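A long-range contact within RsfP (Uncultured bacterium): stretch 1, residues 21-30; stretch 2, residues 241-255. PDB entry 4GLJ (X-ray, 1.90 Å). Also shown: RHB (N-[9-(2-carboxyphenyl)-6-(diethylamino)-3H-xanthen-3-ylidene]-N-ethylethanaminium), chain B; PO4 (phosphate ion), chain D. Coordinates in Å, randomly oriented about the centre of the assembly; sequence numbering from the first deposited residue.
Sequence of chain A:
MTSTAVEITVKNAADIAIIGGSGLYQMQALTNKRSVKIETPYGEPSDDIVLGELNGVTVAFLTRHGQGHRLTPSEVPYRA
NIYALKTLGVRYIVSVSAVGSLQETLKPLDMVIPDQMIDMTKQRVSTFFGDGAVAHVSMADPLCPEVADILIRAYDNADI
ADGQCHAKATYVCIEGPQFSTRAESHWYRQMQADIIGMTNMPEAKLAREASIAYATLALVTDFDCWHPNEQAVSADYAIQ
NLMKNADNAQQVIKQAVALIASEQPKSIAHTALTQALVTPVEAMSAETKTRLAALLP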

# COMPACT_ATOMS: atom_id res chain seq x y z
N GLY A 21 -8.53 -11.08 19.88
CA GLY A 21 -8.20 -11.58 18.53
C GLY A 21 -8.71 -12.97 18.25
O GLY A 21 -9.67 -13.43 18.92
N SER A 22 -8.08 -13.63 17.29
CA SER A 22 -8.49 -14.96 16.92
C SER A 22 -8.41 -15.89 18.14
O SER A 22 -7.39 -15.91 18.83
N GLY A 23 -9.48 -16.69 18.37
CA GLY A 23 -9.53 -17.63 19.48
C GLY A 23 -10.10 -17.01 20.76
O GLY A 23 -10.42 -17.73 21.66
N LEU A 24 -10.18 -15.68 20.85
CA LEU A 24 -10.84 -14.96 21.98
C LEU A 24 -12.20 -14.27 21.69
O LEU A 24 -12.26 -13.06 21.34
N TYR A 25 -13.28 -15.02 21.92
CA TYR A 25 -14.65 -14.60 21.58
C TYR A 25 -15.39 -14.20 22.84
O TYR A 25 -16.36 -13.45 22.78
N GLN A 26 -14.89 -14.67 23.99
CA GLN A 26 -15.35 -14.15 25.26
C GLN A 26 -14.31 -14.12 26.39
O GLN A 26 -13.25 -14.76 26.31
N MET A 27 -14.62 -13.32 27.41
CA MET A 27 -13.95 -13.39 28.69
C MET A 27 -14.85 -14.03 29.74
O MET A 27 -15.50 -13.33 30.50
N GLN A 28 -14.86 -15.36 29.77
CA GLN A 28 -15.57 -16.19 30.78
C GLN A 28 -15.52 -15.72 32.26
O GLN A 28 -16.55 -15.74 32.95
N ALA A 29 -14.36 -15.30 32.75
CA ALA A 29 -14.22 -15.00 34.18
C ALA A 29 -14.90 -13.68 34.68
O ALA A 29 -15.11 -13.51 35.88
N LEU A 30 -15.27 -12.76 33.78
CA LEU A 30 -15.90 -11.52 34.26
C LEU A 30 -17.21 -11.80 34.97
O LEU A 30 -18.00 -12.63 34.51
N ASN A 241 -3.58 -25.35 19.12
CA ASN A 241 -2.62 -24.44 19.74
C ASN A 241 -3.14 -22.97 19.79
O ASN A 241 -2.87 -22.22 20.74
N LEU A 242 -3.95 -22.58 18.80
CA LEU A 242 -4.71 -21.31 18.89
C LEU A 242 -5.69 -21.34 20.12
O LEU A 242 -5.93 -20.35 20.79
N MET A 243 -6.22 -22.52 20.43
CA MET A 243 -7.13 -22.61 21.56
C MET A 243 -6.35 -22.64 22.87
O MET A 243 -6.77 -22.04 23.84
N LYS A 244 -5.18 -23.28 22.87
CA LYS A 244 -4.36 -23.27 24.06
C LYS A 244 -3.79 -21.87 24.36
O LYS A 244 -3.81 -21.40 25.50
N ASN A 245 -3.30 -21.19 23.32
CA ASN A 245 -2.85 -19.80 23.41
C ASN A 245 -3.90 -18.91 24.02
O ASN A 245 -3.61 -18.20 24.98
N ALA A 246 -5.12 -18.96 23.46
CA ALA A 246 -6.25 -18.20 23.97
C ALA A 246 -6.50 -18.45 25.50
O ALA A 246 -6.68 -17.50 26.28
N ASP A 247 -6.52 -19.70 25.93
CA ASP A 247 -6.67 -19.91 27.38
C ASP A 247 -5.49 -19.41 28.27
O ASP A 247 -5.71 -18.84 29.35
N ASN A 248 -4.25 -19.60 27.82
CA ASN A 248 -3.09 -18.94 28.46
C ASN A 248 -3.25 -17.41 28.48
O ASN A 248 -3.03 -16.76 29.51
N ALA A 249 -3.69 -16.85 27.36
CA ALA A 249 -3.92 -15.40 27.27
C ALA A 249 -4.89 -14.91 28.33
O ALA A 249 -4.60 -13.92 28.98
N GLN A 250 -6.00 -15.62 28.57
CA GLN A 250 -6.92 -15.25 29.63
C GLN A 250 -6.26 -15.10 31.01
O GLN A 250 -6.59 -14.15 31.75
N GLN A 251 -5.35 -16.02 31.35
CA GLN A 251 -4.62 -15.92 32.64
C GLN A 251 -3.73 -14.69 32.69
O GLN A 251 -3.70 -13.94 33.70
N VAL A 252 -3.11 -14.39 31.54
CA VAL A 252 -2.26 -13.24 31.47
C VAL A 252 -3.05 -11.94 31.62
O VAL A 252 -2.62 -11.05 32.37
N ILE A 253 -4.16 -11.82 30.89
CA ILE A 253 -5.09 -10.69 30.98
C ILE A 253 -5.56 -10.50 32.44
O ILE A 253 -5.59 -9.36 32.95
N LYS A 254 -5.98 -11.59 33.09
CA LYS A 254 -6.38 -11.48 34.53
C LYS A 254 -5.31 -10.74 35.35
O LYS A 254 -5.59 -9.75 36.02
N GLN A 255 -4.07 -11.19 35.23
CA GLN A 255 -2.94 -10.57 35.92
C GLN A 255 -2.66 -9.13 35.49
O GLN A 255 -2.37 -8.28 36.34

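Residues 21-30 form an irregular loop that runs along one helix, residues 241-255, and the two bury 480 Å² between them. The helix presents Ala246, Gln250, Ile253 and Lys254 to the loop, with Leu242 at its earlier end. The backbones come closest at Gly23, whose CA lies 5.6 Å from CA of Ala246. Gly23 O rests 3.4 Å from Ala246 CB, and a CB on Gly23 would fall 3.3 Å from Leu242 O and 3.5 Å from Ala246 CB. Its phi/psi of 89/-16 by itself calls for glycine, and the small methyl of Ala246, pointing toward the loop, completes the close fit.

Leu24 leaves its backbone sideways, but chi1 m and chi2 p bring its end to the helix. CD1 lies 4.0 Å from Ala246 CB, while CD2 lies 4.0 Å from Ile253 CD1, so the two methyls reach residues two turns apart. Ile253, in an m,t conformation, points toward the loop and also receives Met27, whose m,t,m chain places SD 4.1 Å from Ile253 CG2. These contacts make a buried apolar patch.

Gln250 supplies the polar link. Its CA-to-CB bond is sideways, yet chi1 and chi2 both in m fold the chain back toward the loop, and chi3 of -3° sets the amide so that NE2 donates a 2.8 Å hydrogen bond to Gln26 O. The other end of the amide, OE1, lies 3.5 Å from Met27 CG and accepts a 3.2 Å hydrogen bond from water 1. That water in turn accepts one from Ala29 N at 2.7 Å, so a single glutamine holds the loop backbone both directly and through solvent. Gln26 itself points away; its NE2 instead donates to Gln28 OE1 at 3.1 Å, within the loop. Farther along, Ala29 points toward the helix, where the extended end of Lys254 (chi4 t) brings NZ to 3.6 Å from Ala29 CB, a contact without a polar partner in the loop.

At the other end, Leu242 adopts t,p. Its CD1 meets Ser22 O at 3.7 Å and Ser22 CB at 4.0 Å, while CD2 comes to 3.6 Å from RHB C1, so the branched end is shared between loop and dye. Ser22, in m, turns OG to the phosphate and donates to PO4 O1 at 3.0 Å; Ser22 N donates to PO4 O2 at 2.7 Å. Tyr25, also m at chi1, brings its hydroxyl back to Gly23, where Gly23 N donates to Tyr25 OH at 3.0 Å, though the position of that hydroxyl is less certain.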

# COMPACT_ATOMS: atom_id res chain seq x y z
CB SER A 22 -7.62 -15.49 15.80
OG SER A 22 -7.85 -14.76 14.61
CB LEU A 24 -9.90 -13.89 22.54
CG LEU A 24 -8.69 -14.35 23.34
CD1 LEU A 24 -7.54 -14.56 22.36
CD2 LEU A 24 -8.41 -13.22 24.34
CB TYR A 25 -15.38 -15.69 20.74
CG TYR A 25 -14.46 -16.04 19.57
CD1 TYR A 25 -14.04 -17.36 19.32
CD2 TYR A 25 -13.93 -14.99 18.78
CE1 TYR A 25 -13.14 -17.63 18.27
CE2 TYR A 25 -13.02 -15.23 17.76
CZ TYR A 25 -12.63 -16.53 17.50
OH TYR A 25 -11.75 -16.72 16.46
CB GLN A 26 -16.62 -14.88 25.73
CG GLN A 26 -16.51 -16.38 25.91
CD GLN A 26 -17.53 -16.86 26.92
OE1 GLN A 26 -18.70 -16.50 26.84
NE2 GLN A 26 -17.07 -17.63 27.90
CB MET A 27 -13.52 -12.01 29.14
CG MET A 27 -12.21 -11.58 28.56
SD MET A 27 -11.50 -10.14 29.39
CE MET A 27 -12.69 -8.81 29.10
CB GLN A 28 -15.04 -17.64 30.70
CG GLN A 28 -15.58 -18.63 31.74
CD GLN A 28 -16.92 -19.22 31.35
OE1 GLN A 28 -17.78 -18.54 30.79
NE2 GLN A 28 -17.11 -20.51 31.64
CB ALA A 29 -12.76 -15.08 34.61
CB LEU A 30 -16.17 -10.53 33.13
CG LEU A 30 -14.98 -10.12 32.26
CD1 LEU A 30 -15.52 -9.36 31.03
CD2 LEU A 30 -13.97 -9.29 33.04
CB ASN A 241 -1.16 -24.70 19.22
CG ASN A 241 -0.66 -23.69 18.20
OD1 ASN A 241 -0.94 -22.48 18.29
ND2 ASN A 241 0.14 -24.17 17.24
CB LEU A 242 -5.42 -21.10 17.54
CG LEU A 242 -6.33 -19.93 17.14
CD1 LEU A 242 -5.58 -18.61 17.14
CD2 LEU A 242 -6.90 -20.19 15.75
CB MET A 243 -8.13 -23.75 21.40
CG MET A 243 -9.50 -23.22 20.98
SD MET A 243 -10.43 -24.29 19.85
CE MET A 243 -12.02 -23.44 19.67
CB LYS A 244 -3.25 -24.32 24.02
CG LYS A 244 -2.43 -24.26 25.32
CD LYS A 244 -1.32 -25.29 25.45
CE LYS A 244 -1.84 -26.64 25.92
NZ LYS A 244 -0.79 -27.68 25.71
CB ASN A 245 -2.52 -19.25 22.03
CG ASN A 245 -1.11 -19.55 21.62
OD1 ASN A 245 -0.22 -19.50 22.45
ND2 ASN A 245 -0.90 -19.81 20.34
CB ALA A 246 -7.50 -18.51 23.15
CB ASP A 247 -6.94 -21.36 27.71
CG ASP A 247 -7.07 -21.55 29.22
OD1 ASP A 247 -7.90 -20.82 29.85
OD2 ASP A 247 -6.30 -22.38 29.76
CB ASN A 248 -1.79 -19.36 27.75
CG ASN A 248 -1.39 -20.79 28.07
OD1 ASN A 248 -1.80 -21.33 29.10
ND2 ASN A 248 -0.58 -21.41 27.18
CB ALA A 249 -4.36 -14.97 25.87
CB GLN A 250 -8.09 -16.25 29.76
CG GLN A 250 -8.92 -16.44 28.50
CD GLN A 250 -9.89 -15.29 28.21
OE1 GLN A 250 -10.01 -14.33 28.99
NE2 GLN A 250 -10.60 -15.39 27.08
CB GLN A 251 -3.80 -17.19 32.96
CG GLN A 251 -4.58 -18.48 32.87
CD GLN A 251 -5.90 -18.38 33.62
OE1 GLN A 251 -5.95 -17.85 34.76
NE2 GLN A 251 -6.97 -18.89 33.00
CB VAL A 252 -1.39 -13.23 30.16
CG1 VAL A 252 -0.51 -11.97 30.16
CG2 VAL A 252 -0.54 -14.54 30.07
CB ILE A 253 -6.31 -10.95 30.03
CG1 ILE A 253 -5.93 -10.73 28.55
CG2 ILE A 253 -7.56 -10.16 30.38
CD1 ILE A 253 -6.96 -11.45 27.65
CB LYS A 254 -6.73 -12.86 35.14
CG LYS A 254 -8.18 -13.17 34.89
CD LYS A 254 -8.68 -14.54 35.39
CE LYS A 254 -8.50 -15.58 34.29
NZ LYS A 254 -9.50 -16.68 34.42
CB GLN A 255 -1.68 -11.42 35.75
CG GLN A 255 -1.73 -12.82 36.39
CD GLN A 255 -2.07 -12.83 37.87
OE1 GLN A 255 -1.75 -11.93 38.63
NE2 GLN A 255 -2.78 -13.85 38.27
O2 RHB B . -10.09 -21.55 10.68
C26 RHB B . -9.31 -22.20 9.95
C19 RHB B . -7.94 -21.71 9.66
C14 RHB B . -7.30 -20.63 10.27
C15 RHB B . -6.00 -20.33 9.87
C16 RHB B . -5.33 -21.05 8.90
C17 RHB B . -5.97 -22.10 8.30
C18 RHB B . -7.26 -22.42 8.69
C9 RHB B . -7.82 -19.71 11.33
C8 RHB B . -7.16 -18.38 11.45
C13 RHB B . -6.13 -18.00 10.61
C12 RHB B . -5.51 -16.75 10.72
C11 RHB B . -5.94 -15.84 11.66
N1 RHB B . -5.31 -14.59 11.84
C35 RHB B . -3.88 -14.93 11.73
C36 RHB B . -3.68 -16.21 12.54
C22 RHB B . -5.68 -13.42 10.99
C23 RHB B . -6.81 -12.63 11.66
C10 RHB B . -6.96 -16.25 12.51
C7 RHB B . -7.58 -17.49 12.41
O1 RHB B . -8.60 -17.83 13.26
C1 RHB B . -9.25 -19.03 13.23
C2 RHB B . -8.92 -20.01 12.31
C6 RHB B . -10.27 -19.24 14.15
C5 RHB B . -10.98 -20.43 14.17
C4 RHB B . -10.66 -21.42 13.26
C3 RHB B . -9.64 -21.22 12.33
N2 RHB B . -11.99 -20.60 15.14
C24 RHB B . -13.13 -19.68 14.92
C25 RHB B . -13.82 -19.45 16.25
C33 RHB B . -12.42 -22.01 15.19
C34 RHB B . -12.98 -22.29 16.57
O3 RHB B . -9.64 -23.31 9.48
P PO4 D . -6.11 -11.33 15.37
O1 PO4 D . -6.23 -12.29 14.22
O2 PO4 D . -5.89 -12.25 16.55
O3 PO4 D . -4.94 -10.47 15.04
O4 PO4 D . -7.36 -10.50 15.59
O HOH W 1 -12.07 -15.28 31.27